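Local coordinates for protein dipeptidase AC. Metallo peptidase. MEROPS family M19 (Rhodobacter sphaeroides, PDB 3LY0) that probably hydrolyses dipeptides as a zinc-dependent metallopeptidase of the M19 membrane dipeptidase family, and here holds a phosphinate mimic of L-Ala-D-Ala, at residues Met73-Pro78 / Gly274-Glu279; Phe178-Ser183 / Val239-Arg244; Ser268-Asp273 / Glu283-His288. All coordinates share one frame; numbering follows the deposited sequence.

Contact 1: Met73-Pro78 / Gly274-Glu279; sequences MMDAPP and GRRSAE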
loop_
_atom_site.group_PDB
_atom_site.type_symbol
_atom_site.label_atom_id
_atom_site.label_comp_id
_atom_site.label_asym_id
_atom_site.label_seq_id
_atom_site.Cartn_x
_atom_site.Cartn_y
_atom_site.Cartn_z
ATOM N N MET A 73 -18.733 5.900 -10.960
ATOM C CA MET A 73 -19.509 5.335 -9.864
ATOM C C MET A 73 -18.981 5.808 -8.517
ATOM O O MET A 73 -19.749 6.178 -7.630
ATOM C CB MET A 73 -19.484 3.809 -9.919
ATOM C CG MET A 73 -20.174 3.231 -11.131
ATOM S SD MET A 73 -20.025 1.441 -11.172
ATOM C CE MET A 73 -20.828 1.018 -9.649
ATOM N N MET A 74 -17.661 5.798 -8.367
ATOM C CA MET A 74 -17.048 6.214 -7.111
ATOM C C MET A 74 -17.185 7.720 -6.850
ATOM O O MET A 74 -16.978 8.178 -5.728
ATOM C CB MET A 74 -15.582 5.749 -7.043
ATOM C CG MET A 74 -15.424 4.223 -6.843
ATOM S SD MET A 74 -13.714 3.593 -6.816
ATOM C CE MET A 74 -13.110 4.448 -8.257
ATOM N N ASP A 75 -17.551 8.489 -7.875
ATOM C CA ASP A 75 -17.765 9.930 -7.710
ATOM C C ASP A 75 -19.030 10.238 -6.914
ATOM O O ASP A 75 -19.116 11.274 -6.259
ATOM C CB ASP A 75 -17.884 10.637 -9.066
ATOM C CG ASP A 75 -16.568 10.718 -9.811
ATOM O OD1 ASP A 75 -15.501 10.574 -9.176
ATOM O OD2 ASP A 75 -16.607 10.941 -11.040
ATOM N N ALA A 76 -20.017 9.352 -6.994
ATOM C CA ALA A 76 -21.318 9.618 -6.393
ATOM C C ALA A 76 -21.833 8.454 -5.560
ATOM O O ALA A 76 -22.632 7.648 -6.033
ATOM C CB ALA A 76 -22.336 9.995 -7.466
ATOM N N PRO A 77 -21.367 8.360 -4.310
ATOM C CA PRO A 77 -21.889 7.363 -3.378
ATOM C C PRO A 77 -23.356 7.650 -3.096
ATOM O O PRO A 77 -23.782 8.798 -3.254
ATOM C CB PRO A 77 -21.056 7.593 -2.105
ATOM C CG PRO A 77 -19.897 8.428 -2.526
ATOM C CD PRO A 77 -20.361 9.236 -3.688
ATOM N N PRO A 78 -24.115 6.633 -2.674
ATOM C CA PRO A 78 -23.630 5.272 -2.407
ATOM C C PRO A 78 -23.268 4.530 -3.686
ATOM O O PRO A 78 -23.883 4.761 -4.730
ATOM C CB PRO A 78 -24.834 4.580 -1.759
ATOM C CG PRO A 78 -25.872 5.650 -1.545
ATOM C CD PRO A 78 -25.569 6.758 -2.475
ATOM N N GLY A 274 -17.128 9.627 1.611
ATOM C CA GLY A 274 -16.678 8.533 0.766
ATOM C C GLY A 274 -16.619 8.822 -0.725
ATOM O O GLY A 274 -16.561 7.892 -1.532
ATOM N N ARG A 275 -16.623 10.104 -1.082
ATOM C CA ARG A 275 -16.603 10.527 -2.479
ATOM C C ARG A 275 -15.180 10.514 -3.012
ATOM O O ARG A 275 -14.224 10.535 -2.241
ATOM C CB ARG A 275 -17.166 11.947 -2.621
ATOM C CG ARG A 275 -18.669 12.082 -2.416
ATOM C CD ARG A 275 -19.109 13.505 -2.729
ATOM N NE ARG A 275 -18.651 13.914 -4.056
ATOM C CZ ARG A 275 -18.661 15.166 -4.504
ATOM N NH1 ARG A 275 -19.105 16.151 -3.730
ATOM N NH2 ARG A 275 -18.219 15.436 -5.727
ATOM N N ARG A 276 -15.044 10.503 -4.335
ATOM C CA ARG A 276 -13.729 10.462 -4.977
ATOM C C ARG A 276 -13.067 11.837 -5.188
ATOM O O ARG A 276 -11.862 11.916 -5.448
ATOM C CB ARG A 276 -13.837 9.718 -6.314
ATOM C CG ARG A 276 -12.506 9.345 -6.939
ATOM C CD ARG A 276 -12.702 8.564 -8.232
ATOM N NE ARG A 276 -13.260 9.405 -9.282
ATOM C CZ ARG A 276 -12.536 10.005 -10.220
ATOM N NH1 ARG A 276 -11.222 9.842 -10.244
ATOM N NH2 ARG A 276 -13.124 10.759 -11.137
ATOM N N SER A 277 -13.841 12.909 -5.077
ATOM C CA SER A 277 -13.343 14.253 -5.381
ATOM C C SER A 277 -12.118 14.697 -4.567
ATOM O O SER A 277 -12.092 14.581 -3.339
ATOM C CB SER A 277 -14.461 15.275 -5.202
ATOM O OG SER A 277 -13.959 16.592 -5.333
ATOM N N ALA A 278 -11.117 15.227 -5.266
ATOM C CA ALA A 278 -9.924 15.776 -4.634
ATOM C C ALA A 278 -10.177 17.103 -3.910
ATOM O O ALA A 278 -9.275 17.624 -3.246
ATOM C CB ALA A 278 -8.817 15.953 -5.672
ATOM N N GLU A 279 -11.385 17.656 -4.053
ATOM C CA GLU A 279 -11.720 18.949 -3.452
ATOM C C GLU A 279 -12.095 18.782 -1.984
ATOM O O GLU A 279 -13.263 18.584 -1.630
ATOM C CB GLU A 279 -12.852 19.632 -4.229
ATOM C CG GLU A 279 -13.344 20.930 -3.599
ATOM C CD GLU A 279 -14.548 21.513 -4.323
ATOM O OE1 GLU A 279 -15.331 22.248 -3.682
ATOM O OE2 GLU A 279 -14.715 21.227 -5.530
HETATM O O HOH W 1 -15.295 7.247 -3.933
HETATM O O HOH W 2 -16.903 13.030 -6.120
#
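Asp-75 and Arg-276 form the salt bridge that closes this contact. Arg-276 NE gives its hydrogen to Asp-75 OD1 at 2.5 Å, a very short bond bent to 148°. The donor stands somewhat above the carboxylate plane, while OD1 lies near the guanidinium plane. Arg-276 NH2 adds weak bonds to OD1 and OD2, so the two flat groups meet side-on and nearly coplanar, 27° apart. The Arg-276 chain starts anti to its backbone N (chi1 -168°) and bends at chi3, which brings NE to the carboxylate. Met-74 CE touches the same chain at Arg-276 CD, 4.1 Å away. On the other flank the Pro-77 ring crosses the Arg-275 chain at about a right angle, with Pro-77 CD 3.5 Å from Arg-275 CG. Two waters fill in between the backbones. Water 1 donates to Met-74 O and Gly-274 O. Water 2 donates to Asp-75 O at 2.8 Å and accepts from Arg-275 NH2. Farther out, Arg-276 O accepts a hydrogen bond from Thr-267 OG1, and Thr-311 packs against the Arg-276 side chain. The contact lies at the surface, where helix 68-75 and the turn after it meet the loop between helices 267-270 and 283-296.

Contact 2: Phe178-Ser183 / Val239-Arg244; sequences FRFPGS and VTPSTR. With LY0 ((2R)-3-[(R)-[(1R)-1-aminoethyl](hydroxy)phosphoryl]-2-methylpropanoic acid), chain C.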
loop_
_atom_site.group_PDB
_atom_site.type_symbol
_atom_site.label_atom_id
_atom_site.label_comp_id
_atom_site.label_asym_id
_atom_site.label_seq_id
_atom_site.Cartn_x
_atom_site.Cartn_y
_atom_site.Cartn_z
ATOM N N PHE A 178 -15.187 -2.683 -3.887
ATOM C CA PHE A 178 -15.232 -1.267 -3.536
ATOM C C PHE A 178 -16.675 -0.843 -3.346
ATOM O O PHE A 178 -17.464 -0.877 -4.290
ATOM C CB PHE A 178 -14.586 -0.424 -4.627
ATOM C CG PHE A 178 -13.140 -0.721 -4.824
ATOM C CD1 PHE A 178 -12.193 -0.217 -3.941
ATOM C CD2 PHE A 178 -12.719 -1.521 -5.874
ATOM C CE1 PHE A 178 -10.854 -0.498 -4.110
ATOM C CE2 PHE A 178 -11.380 -1.802 -6.051
ATOM C CZ PHE A 178 -10.444 -1.292 -5.166
ATOM N N ARG A 179 -17.021 -0.451 -2.123
ATOM C CA ARG A 179 -18.393 -0.077 -1.812
ATOM C C ARG A 179 -18.408 1.003 -0.741
ATOM O O ARG A 179 -17.543 1.042 0.127
ATOM C CB ARG A 179 -19.150 -1.314 -1.330
ATOM C CG ARG A 179 -20.501 -1.073 -0.709
ATOM C CD ARG A 179 -21.059 -2.397 -0.203
ATOM N NE ARG A 179 -21.173 -3.362 -1.292
ATOM C CZ ARG A 179 -20.860 -4.654 -1.216
ATOM N NH1 ARG A 179 -20.414 -5.186 -0.085
ATOM N NH2 ARG A 179 -21.013 -5.427 -2.277
ATOM N N PHE A 180 -19.394 1.889 -0.803
ATOM C CA PHE A 180 -19.606 2.863 0.264
ATOM C C PHE A 180 -21.090 3.192 0.343
ATOM O O PHE A 180 -21.692 3.498 -0.679
ATOM C CB PHE A 180 -18.842 4.161 0.004
ATOM C CG PHE A 180 -18.957 5.154 1.132
ATOM C CD1 PHE A 180 -17.978 5.216 2.115
ATOM C CD2 PHE A 180 -20.059 5.994 1.232
ATOM C CE1 PHE A 180 -18.085 6.108 3.159
ATOM C CE2 PHE A 180 -20.181 6.895 2.283
ATOM C CZ PHE A 180 -19.190 6.956 3.253
ATOM N N PRO A 181 -21.682 3.130 1.547
ATOM C CA PRO A 181 -21.051 2.657 2.778
ATOM C C PRO A 181 -21.165 1.138 2.853
ATOM O O PRO A 181 -22.035 0.551 2.205
ATOM C CB PRO A 181 -21.917 3.301 3.864
ATOM C CG PRO A 181 -23.267 3.305 3.255
ATOM C CD PRO A 181 -23.035 3.668 1.809
ATOM N N GLY A 182 -20.291 0.496 3.613
ATOM C CA GLY A 182 -20.425 -0.928 3.818
ATOM C C GLY A 182 -19.379 -1.495 4.750
ATOM O O GLY A 182 -18.306 -0.923 4.919
ATOM N N SER A 183 -19.715 -2.631 5.350
ATOM C CA SER A 183 -18.828 -3.364 6.234
ATOM C C SER A 183 -17.748 -4.066 5.415
ATOM O O SER A 183 -17.988 -4.444 4.275
ATOM C CB SER A 183 -19.646 -4.410 6.992
ATOM O OG SER A 183 -18.843 -5.437 7.544
ATOM N N VAL A 239 -14.456 6.421 10.838
ATOM C CA VAL A 239 -14.503 7.762 10.265
ATOM C C VAL A 239 -15.125 7.751 8.868
ATOM O O VAL A 239 -15.996 8.572 8.563
ATOM C CB VAL A 239 -13.088 8.378 10.212
ATOM C CG1 VAL A 239 -13.099 9.731 9.541
ATOM C CG2 VAL A 239 -12.494 8.461 11.615
ATOM N N THR A 240 -14.667 6.827 8.025
ATOM C CA THR A 240 -15.179 6.680 6.666
ATOM C C THR A 240 -15.528 5.213 6.440
ATOM O O THR A 240 -14.631 4.382 6.311
ATOM C CB THR A 240 -14.099 7.068 5.633
ATOM O OG1 THR A 240 -13.773 8.453 5.777
ATOM C CG2 THR A 240 -14.570 6.798 4.201
ATOM N N PRO A 241 -16.829 4.881 6.415
ATOM C CA PRO A 241 -17.267 3.479 6.329
ATOM C C PRO A 241 -17.191 2.895 4.919
ATOM O O PRO A 241 -18.178 2.377 4.388
ATOM C CB PRO A 241 -18.718 3.546 6.812
ATOM C CG PRO A 241 -19.154 4.914 6.391
ATOM C CD PRO A 241 -17.961 5.788 6.675
ATOM N N SER A 242 -15.999 2.964 4.333
ATOM C CA SER A 242 -15.684 2.267 3.088
ATOM C C SER A 242 -15.345 0.810 3.388
ATOM O O SER A 242 -14.726 0.517 4.406
ATOM C CB SER A 242 -14.473 2.922 2.421
ATOM O OG SER A 242 -13.906 2.063 1.436
ATOM N N THR A 243 -15.729 -0.104 2.503
ATOM C CA THR A 243 -15.337 -1.512 2.657
ATOM C C THR A 243 -13.818 -1.712 2.777
ATOM O O THR A 243 -13.367 -2.742 3.287
ATOM C CB THR A 243 -15.830 -2.354 1.471
ATOM O OG1 THR A 243 -15.461 -1.696 0.252
ATOM C CG2 THR A 243 -17.366 -2.468 1.519
ATOM N N ARG A 244 -13.052 -0.737 2.290
ATOM C CA ARG A 244 -11.588 -0.817 2.303
ATOM C C ARG A 244 -10.940 -0.425 3.631
ATOM O O ARG A 244 -9.749 -0.681 3.846
ATOM C CB ARG A 244 -11.013 0.011 1.162
ATOM C CG ARG A 244 -10.947 -0.758 -0.148
ATOM C CD ARG A 244 -9.762 -1.718 -0.150
ATOM N NE ARG A 244 -8.498 -1.040 -0.439
ATOM C CZ ARG A 244 -7.542 -0.767 0.447
ATOM N NH1 ARG A 244 -7.673 -1.090 1.729
ATOM N NH2 ARG A 244 -6.426 -0.180 0.033
HETATM P P LY0 C . -4.936 0.353 -5.517
HETATM C C1 LY0 C . -5.506 -0.109 -8.212
HETATM N N1 LY0 C . -3.299 -0.787 -7.310
HETATM C C2 LY0 C . -4.378 0.183 -7.247
HETATM C C4 LY0 C . -6.000 1.840 -5.335
HETATM C C5 LY0 C . -7.293 1.620 -4.601
HETATM C C6 LY0 C . -7.118 0.846 -3.323
HETATM C C7 LY0 C . -8.158 2.848 -4.476
HETATM O O31 LY0 C . -3.674 0.453 -4.694
HETATM O O32 LY0 C . -5.697 -0.950 -5.101
HETATM O O61 LY0 C . -8.213 0.332 -2.710
HETATM O O62 LY0 C . -5.994 0.640 -2.835
HETATM O O HOH W 3 -15.226 2.658 -0.774
#
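The Phe-178 ring turns its edge to the inhibitor: CE1 lies 3.1 Å from O61 of LY0, near the ring plane. The Arg-244 guanidinium also meets the inhibitor carboxylate edge-on. Its plane is 54° from that of the Phe-178 ring, and the two side chains run side by side. The Phe-180 ring has Pro-181 CB over one face, offset toward the rim. Its CE1 reaches obliquely to Pro-241 CD at 3.5 Å and also touches Thr-240 CG2.

Three hydrogen bonds join the segments, two of them between backbones. Thr-243 N bonds almost straight to Arg-179 O at 3.2 Å, in the carbonyl plane. Arg-179 N returns a bond to Thr-243 OG1, a hydroxyl that is also bonded to Pro-177 O. Gly-182 N meets Pro-241 O at 2.9 Å, nearly along the C=O axis, where Pro-241 centres an inverse gamma turn. Next to it, Ser-242 OG accepts from Arg-244 N in an ST turn.

Arg-244 is bent at chi2 and chi3, which brings NE 2.7 Å from LY0 O61 and NH2 3.0 Å from LY0 O62. His-233 O also binds NH2, and Ser-234 OG binds NH1, so two further bonds fix the guanidinium. This paired grip on a carboxylate is consistent with Arg-244 recognising the C-terminal carboxylate of a dipeptide substrate.

Contact 3: Ser268-Asp273 / Glu283-His288; sequences SFLRED and EPVLRH. With LY0 ((2R)-3-[(R)-[(1R)-1-aminoethyl](hydroxy)phosphoryl]-2-methylpropanoic acid), chain C.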
loop_
_atom_site.group_PDB
_atom_site.type_symbol
_atom_site.label_atom_id
_atom_site.label_comp_id
_atom_site.label_asym_id
_atom_site.label_seq_id
_atom_site.Cartn_x
_atom_site.Cartn_y
_atom_site.Cartn_z
ATOM N N SER A 268 -11.426 8.648 -1.547
ATOM C CA SER A 268 -12.566 7.783 -1.246
ATOM C C SER A 268 -12.514 7.190 0.155
ATOM O O SER A 268 -13.546 6.836 0.716
ATOM C CB SER A 268 -12.624 6.641 -2.253
ATOM O OG SER A 268 -12.673 7.159 -3.575
ATOM N N PHE A 269 -11.310 7.077 0.713
ATOM C CA PHE A 269 -11.134 6.389 1.986
ATOM C C PHE A 269 -10.870 7.364 3.125
ATOM O O PHE A 269 -10.771 6.950 4.277
ATOM C CB PHE A 269 -9.982 5.378 1.897
ATOM C CG PHE A 269 -10.128 4.382 0.774
ATOM C CD1 PHE A 269 -11.377 4.054 0.256
ATOM C CD2 PHE A 269 -9.000 3.759 0.242
ATOM C CE1 PHE A 269 -11.502 3.125 -0.777
ATOM C CE2 PHE A 269 -9.113 2.835 -0.785
ATOM C CZ PHE A 269 -10.363 2.523 -1.302
ATOM N N LEU A 270 -10.754 8.649 2.790
ATOM C CA LEU A 270 -10.492 9.711 3.767
ATOM C C LEU A 270 -11.730 10.550 4.081
ATOM O O LEU A 270 -11.987 10.873 5.230
ATOM C CB LEU A 270 -9.407 10.656 3.236
ATOM C CG LEU A 270 -7.953 10.172 3.227
ATOM C CD1 LEU A 270 -7.060 11.144 2.476
ATOM C CD2 LEU A 270 -7.439 9.985 4.648
ATOM N N ARG A 271 -12.472 10.921 3.041
ATOM C CA ARG A 271 -13.628 11.802 3.217
ATOM C C ARG A 271 -14.734 11.084 3.974
ATOM O O ARG A 271 -15.004 9.913 3.741
ATOM C CB ARG A 271 -14.156 12.235 1.850
ATOM C CG ARG A 271 -13.186 13.068 1.041
ATOM C CD ARG A 271 -13.668 13.215 -0.390
ATOM N NE ARG A 271 -14.957 13.900 -0.421
ATOM C CZ ARG A 271 -15.165 15.075 -1.001
ATOM N NH1 ARG A 271 -14.174 15.697 -1.624
ATOM N NH2 ARG A 271 -16.373 15.622 -0.963
ATOM N N GLU A 272 -15.397 11.786 4.881
ATOM C CA GLU A 272 -16.480 11.148 5.610
ATOM C C GLU A 272 -17.625 10.754 4.672
ATOM O O GLU A 272 -18.354 9.804 4.953
ATOM C CB GLU A 272 -16.985 12.049 6.733
ATOM C CG GLU A 272 -16.020 12.157 7.908
ATOM C CD GLU A 272 -16.554 13.049 9.016
ATOM O OE1 GLU A 272 -17.757 13.377 8.990
ATOM O OE2 GLU A 272 -15.769 13.422 9.911
ATOM N N ASP A 273 -17.756 11.468 3.556
ATOM C CA ASP A 273 -18.786 11.163 2.550
ATOM C C ASP A 273 -18.366 10.100 1.526
ATOM O O ASP A 273 -19.149 9.724 0.660
ATOM C CB ASP A 273 -19.271 12.438 1.839
ATOM C CG ASP A 273 -18.184 13.122 1.015
ATOM O OD1 ASP A 273 -17.201 12.466 0.619
ATOM O OD2 ASP A 273 -18.319 14.335 0.746
ATOM N N GLU A 283 -8.739 18.544 7.172
ATOM C CA GLU A 283 -9.506 17.982 8.285
ATOM C C GLU A 283 -9.689 16.458 8.224
ATOM O O GLU A 283 -9.493 15.772 9.225
ATOM C CB GLU A 283 -10.894 18.636 8.407
ATOM C CG GLU A 283 -10.948 20.129 8.683
ATOM C CD GLU A 283 -12.388 20.634 8.736
ATOM O OE1 GLU A 283 -13.312 19.815 8.516
ATOM O OE2 GLU A 283 -12.608 21.838 8.997
ATOM N N PRO A 284 -10.098 15.921 7.062
ATOM C CA PRO A 284 -10.324 14.469 7.045
ATOM C C PRO A 284 -9.033 13.672 7.219
ATOM O O PRO A 284 -9.045 12.592 7.813
ATOM C CB PRO A 284 -10.924 14.220 5.649
ATOM C CG PRO A 284 -11.512 15.565 5.255
ATOM C CD PRO A 284 -10.553 16.566 5.817
ATOM N N VAL A 285 -7.931 14.192 6.697
ATOM C CA VAL A 285 -6.638 13.528 6.856
ATOM C C VAL A 285 -6.294 13.426 8.343
ATOM O O VAL A 285 -5.932 12.364 8.840
ATOM C CB VAL A 285 -5.533 14.294 6.120
ATOM C CG1 VAL A 285 -4.164 13.673 6.398
ATOM C CG2 VAL A 285 -5.818 14.325 4.611
ATOM N N LEU A 286 -6.443 14.533 9.066
ATOM C CA LEU A 286 -6.103 14.546 10.483
ATOM C C LEU A 286 -7.110 13.788 11.328
ATOM O O LEU A 286 -6.783 13.264 12.388
ATOM C CB LEU A 286 -5.972 15.985 10.980
ATOM C CG LEU A 286 -4.746 16.698 10.416
ATOM C CD1 LEU A 286 -4.815 18.187 10.725
ATOM C CD2 LEU A 286 -3.463 16.064 10.958
ATOM N N ARG A 287 -8.352 13.733 10.866
ATOM C CA ARG A 287 -9.377 12.975 11.550
ATOM C C ARG A 287 -8.984 11.498 11.552
ATOM O O ARG A 287 -9.013 10.833 12.583
ATOM C CB ARG A 287 -10.708 13.170 10.824
ATOM C CG ARG A 287 -11.934 12.803 11.621
ATOM C CD ARG A 287 -13.185 13.370 10.943
ATOM N NE ARG A 287 -13.007 14.771 10.546
ATOM C CZ ARG A 287 -13.228 15.252 9.320
ATOM N NH1 ARG A 287 -13.655 14.453 8.346
ATOM N NH2 ARG A 287 -13.031 16.544 9.068
ATOM N N HIS A 288 -8.607 10.981 10.386
ATOM C CA HIS A 288 -8.178 9.587 10.308
ATOM C C HIS A 288 -6.901 9.341 11.095
ATOM O O HIS A 288 -6.802 8.353 11.816
ATOM C CB HIS A 288 -8.001 9.158 8.858
ATOM C CG HIS A 288 -9.284 8.785 8.189
ATOM N ND1 HIS A 288 -9.813 7.511 8.241
ATOM C CD2 HIS A 288 -10.164 9.533 7.481
ATOM C CE1 HIS A 288 -10.957 7.489 7.577
ATOM N NE2 HIS A 288 -11.186 8.701 7.099
HETATM P P LY0 C . -4.936 0.353 -5.517
HETATM C C1 LY0 C . -5.506 -0.109 -8.212
HETATM N N1 LY0 C . -3.299 -0.787 -7.310
HETATM C C2 LY0 C . -4.378 0.183 -7.247
HETATM C C4 LY0 C . -6.000 1.840 -5.335
HETATM C C5 LY0 C . -7.293 1.620 -4.601
HETATM C C6 LY0 C . -7.118 0.846 -3.323
HETATM C C7 LY0 C . -8.158 2.848 -4.476
HETATM O O31 LY0 C . -3.674 0.453 -4.694
HETATM O O32 LY0 C . -5.697 -0.950 -5.101
HETATM O O61 LY0 C . -8.213 0.332 -2.710
HETATM O O62 LY0 C . -5.994 0.640 -2.835
HETATM O O HOH W 4 -14.646 14.416 5.439
#
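The carbonyl oxygen of Phe-269 is gripped by two side-chain amides: it accepts from Asn-235 ND2 and from Asn-245 ND2. The next carbonyl, Leu-270 O, is held less well, by two weak bonds. His-288 NE2 lies 3.0 Å from Leu-270 O, with the oxygen near the plane of the imidazole, but the N-H points poorly at it (122°). Thr-240 OG1 is the second partner of Leu-270 O, and it is also the stronger partner of His-288 NE2. At the other side of the imidazole, ND1 is bonded to Ala-236 N, so both ring nitrogens are engaged and the ring rotation is fixed. His-288 CG stands beside its backbone N (chi1 -81°). Pro-284 CB lies against the Leu-270 carbonyl, 3.5 Å from Leu-270 O.

Apolar packing lies next to this polar cluster. Leu-270 CD2 rests 4.0 Å from His-288 CD2, and Leu-270 CD1 meets Val-285 CG2 at the same distance, the two chains lying side by side. Leu-263 of strand 260-263 touches Leu-270, Val-285 and His-288, so the contact joins two helices to a strand of the TIM-barrel-type fold. Helix 267-270 is short and weakly bonded; helix 283-296 follows it after a loop. Phe-269 points its ring edge at the inhibitor, with CE2 3.3 Å from O61 of LY0.

Toward the surface, Arg-287 forms a network with Glu-272 and Glu-283. Glu-272 OE2 and Arg-287 NH1 form a salt bridge whose geometry is uncertain. Water 4 accepts from Glu-272 N at 2.8 Å and from Arg-287 NH1. Within 268-273 Arg-271 grips Asp-273 side-on. Arg-271 NE bonds to Asp-273 OD1 and Arg-271 NH2 to Asp-273 OD2, each at 2.9 Å, and both oxygens use their syn lone pairs.

How the contacts relate
The three contacts lie with centres about 12 Å apart, on the same side of the chain's centre. Contacts 1 and 2 meet through Phe-180, whose CD2 is 3.8 Å from Pro-77 CB and whose CE1 is 3.7 Å from Gly-274 CA. Contacts 1 and 3 are joined by a probable hydrogen bond from Arg-271 NH1 to Ser-277 O, 2.9 Å. Thr-240 ties contact 2 to contact 3: its OG1 is 2.8 Å from Arg-271 O. Contacts 2 and 3 both touch the inhibitor carboxylate. In contact 1, the Met-74 side chain lies about 6 Å from the inhibitor. Side chains lie about 4 Å (Arg-244), 6 Å (Phe-269) and 11 Å (Met-74) from a zinc ion.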